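Local coordinates for putative molybdenum carrier protein (Syntrophus aciditrophicus SB, PDB 3IMK) that is of unknown function but may carry molybdenum, and belongs to a circularly permuted YpsA-like family of the SLOG superfamily, at residues I145-A148 / T149-L152. Residues are numbered along the deposited sequence; the frame is centred on the assembly and turned at random. Where two conformers were deposited one is given.
Sequences IYQA and TMDL
Gln147 and Asp151, one helical turn apart near the start of helix 145-157, are joined by a side-chain hydrogen bond from NE2 of Gln147 to OD1 of Asp151, 2.9 Å long and nearly straight at 165°. OD1 of Asp151 lies almost in the amide plane of Gln147, yet the nitrogen approaches from above the carboxylate plane, the two flat groups being turned 49° apart. A bend at chi2 curls the glutamine chain forward along the helix, and both polar ends suit this more open flank.

Four successive i to i+4 backbone bonds, from Thr149 N to Ile145 O through Leu152 N to Ala148 O, define a regular alpha-helix. Ile145 O accepts a second bond, from Thr149 OG1 at 2.8 Å, and the two donors come from opposite faces of the carbonyl plane. With OG1 beside its own backbone N (chi1 -64°), the threonine hydroxyl folds back on the preceding turn, so that a polar group is satisfied within a buried site.

Tyr146 and Met150, the latter a selenomethionine, run side by side in the same direction. In the conformer described, one of two for Met150, its CG makes an off-centre CH-pi contact, 4.2 Å from the Tyr146 ring centroid, and comes within 3.7 Å of Tyr146 CE1. In that conformer Met150 SE lies 4.9 Å from the same centroid, an oblique Met-aromatic contact. Bends at chi2 and chi3 let this unbranched chain lie beside the ring, whose hydroxyl bonds to Asp25.

Tyr146, Thr149 and Met150 meet helix 19-29 at Ala22, where a small residue suits close helix packing. Ile145, Thr149 and Leu152 rest on Ile80 of strand 76-81, in the parallel sheet, while Leu152 also reaches Ala116 and Ile120 of helix 113-126. The amphipathic last helix therefore lies against the sheet between these two helices.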
loop_
_atom_site.group_PDB
_atom_site.type_symbol
_atom_site.label_atom_id
_atom_site.label_comp_id
_atom_site.label_asym_id
_atom_site.label_seq_id
_atom_site.Cartn_x
_atom_site.Cartn_y
_atom_site.Cartn_z
ATOM N N ILE A 145 -6.750 10.631 2.768
ATOM C CA ILE A 145 -6.074 9.506 2.120
ATOM C C ILE A 145 -6.689 8.127 2.392
ATOM O O ILE A 145 -6.697 7.287 1.516
ATOM C CB ILE A 145 -4.549 9.519 2.383
ATOM C CG1 ILE A 145 -3.829 8.650 1.351
ATOM C CG2 ILE A 145 -4.228 9.055 3.814
ATOM C CD1 ILE A 145 -3.958 9.094 -0.045
ATOM N N TYR A 146 -7.252 7.922 3.585
ATOM C CA TYR A 146 -7.858 6.618 3.901
ATOM C C TYR A 146 -9.007 6.340 2.930
ATOM O O TYR A 146 -9.048 5.317 2.265
ATOM C CB TYR A 146 -8.356 6.597 5.361
ATOM C CG TYR A 146 -9.104 5.320 5.683
ATOM C CD1 TYR A 146 -10.460 5.199 5.445
ATOM C CD2 TYR A 146 -8.427 4.223 6.214
ATOM C CE1 TYR A 146 -11.126 4.014 5.688
ATOM C CE2 TYR A 146 -9.068 3.043 6.450
ATOM C CZ TYR A 146 -10.440 2.953 6.217
ATOM O OH TYR A 146 -11.107 1.765 6.457
ATOM N N GLN A 147 -9.945 7.280 2.847
ATOM C CA GLN A 147 -11.123 7.020 2.008
ATOM C C GLN A 147 -10.777 7.043 0.510
ATOM O O GLN A 147 -11.388 6.324 -0.277
ATOM C CB GLN A 147 -12.267 7.999 2.282
ATOM C CG GLN A 147 -13.609 7.558 1.673
ATOM C CD GLN A 147 -14.064 6.187 2.179
ATOM O OE1 GLN A 147 -14.055 5.948 3.397
ATOM N NE2 GLN A 147 -14.420 5.274 1.269
ATOM N N ALA A 148 -9.840 7.896 0.127
ATOM C CA ALA A 148 -9.429 7.926 -1.258
ATOM C C ALA A 148 -8.835 6.576 -1.677
ATOM O O ALA A 148 -9.077 6.082 -2.807
ATOM C CB ALA A 148 -8.405 9.034 -1.470
ATOM N N THR A 149 -8.014 6.006 -0.779
ATOM C CA THR A 149 -7.434 4.683 -0.997
ATOM C C THR A 149 -8.531 3.618 -1.133
ATOM O O THR A 149 -8.507 2.795 -2.049
ATOM C CB THR A 149 -6.418 4.354 0.111
ATOM O OG1 THR A 149 -5.352 5.296 -0.014
ATOM C CG2 THR A 149 -5.852 2.951 -0.097
HETATM N N MSE A 150 -9.499 3.618 -0.199
HETATM C CA MSE A 150 -10.633 2.681 -0.303
HETATM C C MSE A 150 -11.340 2.811 -1.648
HETATM O O MSE A 150 -11.649 1.809 -2.287
HETATM C CB MSE A 150 -11.632 2.859 0.859
HETATM C CG MSE A 150 -11.058 2.600 2.251
HETATM SE SE MSE A 150 -10.736 0.741 2.554
HETATM C CE MSE A 150 -12.532 -0.023 2.665
ATOM N N ASP A 151 -11.629 4.051 -2.037
ATOM C CA ASP A 151 -12.426 4.319 -3.227
ATOM C C ASP A 151 -11.638 3.877 -4.467
ATOM O O ASP A 151 -12.203 3.284 -5.377
ATOM C CB ASP A 151 -12.768 5.815 -3.325
ATOM C CG ASP A 151 -13.734 6.303 -2.280
ATOM O OD1 ASP A 151 -14.369 5.471 -1.607
ATOM O OD2 ASP A 151 -13.860 7.569 -2.137
ATOM N N LEU A 152 -10.334 4.146 -4.483
ATOM C CA LEU A 152 -9.484 3.734 -5.594
ATOM C C LEU A 152 -9.449 2.201 -5.736
ATOM O O LEU A 152 -9.566 1.640 -6.837
ATOM C CB LEU A 152 -8.056 4.302 -5.402
ATOM C CG LEU A 152 -7.002 3.885 -6.436
ATOM C CD1 LEU A 152 -7.453 4.251 -7.851
ATOM C CD2 LEU A 152 -5.697 4.587 -6.082
#